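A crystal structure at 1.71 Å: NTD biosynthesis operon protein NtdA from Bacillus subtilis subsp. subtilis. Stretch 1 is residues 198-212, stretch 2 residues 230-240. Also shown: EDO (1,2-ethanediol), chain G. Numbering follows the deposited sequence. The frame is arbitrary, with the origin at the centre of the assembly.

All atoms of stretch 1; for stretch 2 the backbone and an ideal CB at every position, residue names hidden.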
# COMPACT_ATOMS: atom_id res chain seq x y z
N VAL A 198 17.61 4.35 -14.23
CA VAL A 198 16.25 3.92 -14.50
C VAL A 198 16.18 3.21 -15.84
O VAL A 198 16.68 3.71 -16.85
CB VAL A 198 15.31 5.12 -14.54
CG1 VAL A 198 13.86 4.66 -14.81
CG2 VAL A 198 15.39 5.92 -13.25
N HIS A 199 15.57 2.04 -15.87
CA HIS A 199 15.44 1.33 -17.14
C HIS A 199 14.18 1.83 -17.81
O HIS A 199 13.15 1.16 -17.83
CB HIS A 199 15.44 -0.19 -16.93
CG HIS A 199 16.65 -0.64 -16.16
ND1 HIS A 199 17.89 -0.09 -16.35
CD2 HIS A 199 16.78 -1.55 -15.17
CE1 HIS A 199 18.75 -0.64 -15.51
NE2 HIS A 199 18.10 -1.53 -14.78
N LEU A 200 14.26 3.04 -18.33
CA LEU A 200 13.08 3.79 -18.74
C LEU A 200 12.44 3.20 -19.98
O LEU A 200 13.14 2.85 -20.95
CB LEU A 200 13.45 5.24 -19.01
CG LEU A 200 12.27 6.21 -19.13
CD1 LEU A 200 11.41 6.20 -17.85
CD2 LEU A 200 12.82 7.61 -19.39
N TYR A 201 11.12 3.10 -19.93
CA TYR A 201 10.28 2.55 -21.00
C TYR A 201 10.53 1.06 -21.20
O TYR A 201 9.96 0.46 -22.11
CB TYR A 201 10.48 3.31 -22.32
CG TYR A 201 10.40 4.82 -22.19
CD1 TYR A 201 9.53 5.43 -21.30
CD2 TYR A 201 11.20 5.63 -22.98
CE1 TYR A 201 9.46 6.82 -21.18
CE2 TYR A 201 11.14 7.01 -22.87
CZ TYR A 201 10.26 7.59 -21.98
OH TYR A 201 10.24 8.97 -21.90
N GLY A 202 11.36 0.46 -20.35
CA GLY A 202 11.70 -0.95 -20.47
C GLY A 202 13.06 -1.21 -21.11
O GLY A 202 13.46 -2.36 -21.30
N LYS A 203 13.78 -0.14 -21.42
CA LYS A 203 15.12 -0.25 -22.01
C LYS A 203 16.16 -0.38 -20.89
O LYS A 203 16.15 0.40 -19.94
CB LYS A 203 15.42 1.01 -22.83
CG LYS A 203 16.81 1.09 -23.43
CD LYS A 203 16.99 0.12 -24.58
CE LYS A 203 18.32 0.39 -25.29
NZ LYS A 203 18.52 -0.58 -26.41
N HIS A 204 17.06 -1.34 -21.02
CA HIS A 204 18.10 -1.57 -20.01
C HIS A 204 19.18 -0.49 -20.10
O HIS A 204 19.74 -0.24 -21.18
CB HIS A 204 18.73 -2.96 -20.26
CG HIS A 204 19.16 -3.67 -19.01
ND1 HIS A 204 19.31 -5.04 -18.96
CD2 HIS A 204 19.46 -3.20 -17.78
CE1 HIS A 204 19.70 -5.39 -17.75
NE2 HIS A 204 19.80 -4.29 -17.01
N SER A 205 19.47 0.15 -18.97
CA SER A 205 20.57 1.11 -18.89
C SER A 205 21.89 0.39 -19.12
O SER A 205 21.95 -0.84 -19.03
CB SER A 205 20.62 1.75 -17.51
OG SER A 205 19.46 2.51 -17.26
N ASP A 206 22.96 1.14 -19.38
CA ASP A 206 24.29 0.54 -19.58
C ASP A 206 24.90 0.18 -18.24
O ASP A 206 25.80 0.87 -17.74
CB ASP A 206 25.20 1.51 -20.34
CG ASP A 206 26.52 0.86 -20.77
OD1 ASP A 206 26.86 -0.27 -20.32
OD2 ASP A 206 27.25 1.52 -21.54
N MET A 207 24.44 -0.93 -17.67
CA MET A 207 24.77 -1.24 -16.28
C MET A 207 26.23 -1.62 -16.04
O MET A 207 26.79 -1.29 -14.98
CB MET A 207 23.83 -2.31 -15.73
CG MET A 207 22.37 -1.85 -15.58
SD MET A 207 22.21 -0.49 -14.42
CE MET A 207 22.59 -1.32 -12.89
N GLN A 208 26.85 -2.27 -17.00
CA GLN A 208 28.27 -2.62 -16.82
C GLN A 208 29.14 -1.36 -16.67
O GLN A 208 30.02 -1.29 -15.80
CB GLN A 208 28.79 -3.51 -17.96
CG GLN A 208 30.24 -3.94 -17.76
CD GLN A 208 30.71 -4.95 -18.80
OE1 GLN A 208 30.14 -5.03 -19.89
NE2 GLN A 208 31.73 -5.71 -18.46
N HIS A 209 28.87 -0.36 -17.50
CA HIS A 209 29.64 0.88 -17.47
C HIS A 209 29.32 1.63 -16.18
O HIS A 209 30.20 2.14 -15.50
CB HIS A 209 29.31 1.70 -18.72
CG HIS A 209 30.19 2.88 -18.93
ND1 HIS A 209 31.13 3.29 -18.01
CD2 HIS A 209 30.28 3.75 -19.97
CE1 HIS A 209 31.76 4.36 -18.47
NE2 HIS A 209 31.26 4.66 -19.66
N ILE A 210 28.04 1.68 -15.81
CA ILE A 210 27.64 2.27 -14.54
C ILE A 210 28.35 1.60 -13.36
O ILE A 210 28.84 2.28 -12.46
CB ILE A 210 26.09 2.26 -14.38
CG1 ILE A 210 25.45 3.17 -15.43
CG2 ILE A 210 25.69 2.69 -12.97
CD1 ILE A 210 23.91 3.10 -15.49
N ARG A 211 28.42 0.27 -13.36
CA ARG A 211 29.08 -0.46 -12.27
C ARG A 211 30.59 -0.15 -12.23
O ARG A 211 31.19 -0.06 -11.16
CB ARG A 211 28.81 -1.97 -12.42
CG ARG A 211 29.65 -2.90 -11.53
CD ARG A 211 29.69 -2.46 -10.09
NE ARG A 211 28.40 -2.59 -9.42
CZ ARG A 211 28.18 -2.23 -8.16
NH1 ARG A 211 29.16 -1.71 -7.43
NH2 ARG A 211 26.98 -2.39 -7.63
N GLN A 212 31.21 0.00 -13.39
CA GLN A 212 32.62 0.37 -13.40
C GLN A 212 32.85 1.71 -12.71
O GLN A 212 33.80 1.85 -11.94
CB GLN A 212 33.16 0.42 -14.83
CG GLN A 212 33.35 -0.96 -15.43
CD GLN A 212 33.60 -0.89 -16.93
OE1 GLN A 212 33.67 0.19 -17.51
NE2 GLN A 212 33.73 -2.06 -17.56
N UNK A 230 11.56 -8.69 -16.88
CA UNK A 230 11.79 -9.55 -18.04
C UNK A 230 13.14 -9.28 -18.69
O UNK A 230 13.61 -10.06 -19.53
CB UNK A 230 10.67 -9.36 -19.07
N UNK A 231 13.79 -8.16 -18.34
CA UNK A 231 15.09 -7.85 -18.94
C UNK A 231 16.13 -8.91 -18.59
O UNK A 231 16.28 -9.29 -17.44
CB UNK A 231 15.57 -6.47 -18.48
N UNK A 232 16.82 -9.41 -19.61
CA UNK A 232 17.90 -10.37 -19.40
C UNK A 232 19.00 -9.74 -18.56
O UNK A 232 19.39 -8.58 -18.78
CB UNK A 232 18.46 -10.86 -20.74
N UNK A 233 19.48 -10.50 -17.58
CA UNK A 233 20.56 -10.09 -16.68
C UNK A 233 20.17 -8.91 -15.81
O UNK A 233 21.04 -8.18 -15.33
CB UNK A 233 21.81 -9.74 -17.49
N UNK A 234 18.88 -8.74 -15.58
CA UNK A 234 18.43 -7.68 -14.68
C UNK A 234 19.07 -7.88 -13.30
O UNK A 234 18.99 -8.96 -12.72
CB UNK A 234 16.90 -7.67 -14.57
N UNK A 235 19.72 -6.84 -12.80
CA UNK A 235 20.32 -6.91 -11.47
C UNK A 235 21.73 -7.43 -11.41
O UNK A 235 22.33 -7.45 -10.32
CB UNK A 235 19.45 -7.79 -10.57
N UNK A 236 22.29 -7.84 -12.55
CA UNK A 236 23.64 -8.41 -12.54
C UNK A 236 24.66 -7.51 -11.88
O UNK A 236 25.49 -7.96 -11.09
CB UNK A 236 24.09 -8.71 -13.97
N UNK A 237 24.58 -6.21 -12.19
CA UNK A 237 25.55 -5.26 -11.69
C UNK A 237 25.00 -4.32 -10.62
O UNK A 237 25.66 -3.34 -10.26
CB UNK A 237 26.10 -4.44 -12.86
N UNK A 238 23.80 -4.60 -10.11
CA UNK A 238 23.20 -3.72 -9.09
C UNK A 238 23.29 -4.31 -7.68
O UNK A 238 23.24 -5.53 -7.51
CB UNK A 238 21.73 -3.45 -9.43
N UNK A 239 23.42 -3.44 -6.68
CA UNK A 239 23.33 -3.90 -5.29
C UNK A 239 21.89 -4.20 -4.91
O UNK A 239 21.60 -5.20 -4.26
CB UNK A 239 23.91 -2.86 -4.34
N UNK A 240 20.99 -3.32 -5.34
CA UNK A 240 19.55 -3.53 -5.19
C UNK A 240 18.82 -3.31 -6.51
O UNK A 240 19.13 -2.37 -7.24
CB UNK A 240 18.98 -2.60 -4.12
C1 EDO G . 10.83 12.34 -22.13
O1 EDO G . 11.18 13.14 -21.00
C2 EDO G . 12.04 11.55 -22.61
O2 EDO G . 12.34 10.53 -21.64

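Position 230 lies beyond the reach of stretch 1. Its phi/psi of 107/-14 favours a residue without a CB, and the deposited residue is Gly230.

At 231 the CA-to-CB bond points toward stretch 1, and the ideal CB sits 4.0 Å from His204 ND1. The imidazole presents a face here and the CB of His199 lies farther in, so a medium-sized apolar side chain would suit, Leu, Ile or Met among them. The residue is Leu231. Its CD1 lies 4.1 Å from the centroid of the His204 ring and 23° off the normal, a CH-pi contact; CD2 packs 3.4 Å from Gly202 O.

Position 232 points sideways with no atom of stretch 1 within 5.5 Å of its CB, so many residues fit. Thr232 contributes chiefly its backbone: its O lies near the His204 ring plane, and a water donates to that O while hydrogen-bonding His204 ND1.

Position 233 has phi/psi of 65/25, a left-handed conformation tolerated best by Gly, Asn and Asp. It is Asp233, whose side chain leads away.

At 234 the ideal CB is 4.8 Å from His204 CE1 and points sideways; an apolar chain able to bend back could reach the two imidazoles. Leu234 does so, placing CD1 3.8 Å from His199 CD2 and 4.2 Å from His204 NE2.

Position 235, at 89/-3, would jam a CB against the preceding carbonyl O, which calls for glycine. Gly235 N donates to a water that is hydrogen-bonded to His204 NE2.

Position 236 points sideways into space free of stretch 1; a polar or charged chain is acceptable, and Lys236 lies there.

Position 237 points toward the helix, its ideal CB 3.7 Å from Arg211 CB and 3.9 Å from Met207 O. A broad side chain, aromatic or long aliphatic, could lie along this surface. Tyr237 sets its ring over Gln208 CA, 4.0 Å from centroid to CA and 18° off the normal. Its O accepts from Arg211 NE at 3.0 Å and from Arg211 NH2 at 3.1 Å.

At 238 the ideal CB already lies 4.1 Å from Met207 CE, although the bond points away overall. A small apolar group suffices, and Ala238 makes that contact.

Position 239 has its ideal CB 4.5 Å from Arg211 NH2, so an acid or a neutral acceptor would suit. Asp239 forms a salt bridge, OD2 to Arg211 NH2 at 3.1 Å; a water also links OD2 to Arg211 NH1.

Position 240 is out of reach; it is Ile240.

Stretch 2 (230-240) GLTDLGKYADI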
# COMPACT_ATOMS: atom_id res chain seq x y z
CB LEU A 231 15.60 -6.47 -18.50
CG LEU A 231 14.95 -5.24 -19.14
CD1 LEU A 231 15.41 -3.98 -18.41
CD2 LEU A 231 15.35 -5.15 -20.59
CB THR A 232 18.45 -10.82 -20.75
OG1 THR A 232 17.47 -11.64 -21.39
CG2 THR A 232 19.75 -11.61 -20.58
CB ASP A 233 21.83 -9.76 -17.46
CG ASP A 233 22.50 -10.99 -18.00
OD1 ASP A 233 22.29 -12.08 -17.43
OD2 ASP A 233 23.23 -10.87 -19.00
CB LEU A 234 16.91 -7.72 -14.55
CG LEU A 234 16.30 -6.56 -13.76
CD1 LEU A 234 16.61 -5.25 -14.50
CD2 LEU A 234 14.81 -6.76 -13.61
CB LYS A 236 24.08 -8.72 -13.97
CG LYS A 236 25.48 -9.35 -14.05
CD LYS A 236 25.71 -9.93 -15.44
CE LYS A 236 27.13 -10.46 -15.59
NZ LYS A 236 27.38 -10.89 -16.99
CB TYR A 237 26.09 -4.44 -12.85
CG TYR A 237 26.83 -5.27 -13.88
CD1 TYR A 237 28.06 -5.84 -13.58
CD2 TYR A 237 26.30 -5.47 -15.15
CE1 TYR A 237 28.74 -6.60 -14.53
CE2 TYR A 237 26.96 -6.22 -16.10
CZ TYR A 237 28.19 -6.77 -15.79
OH TYR A 237 28.85 -7.52 -16.74
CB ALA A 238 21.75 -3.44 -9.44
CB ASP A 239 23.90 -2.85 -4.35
CG ASP A 239 25.35 -2.57 -4.64
OD1 ASP A 239 26.15 -3.51 -4.48
OD2 ASP A 239 25.67 -1.43 -5.04
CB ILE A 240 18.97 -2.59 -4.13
CG1 ILE A 240 19.38 -3.06 -2.74
CG2 ILE A 240 17.42 -2.49 -4.25
CD1 ILE A 240 18.57 -2.47 -1.61
O HOH W 1 18.95 -7.07 -20.94
O HOH W 2 20.41 -4.56 -14.40
O HOH W 3 28.38 -1.03 -4.87
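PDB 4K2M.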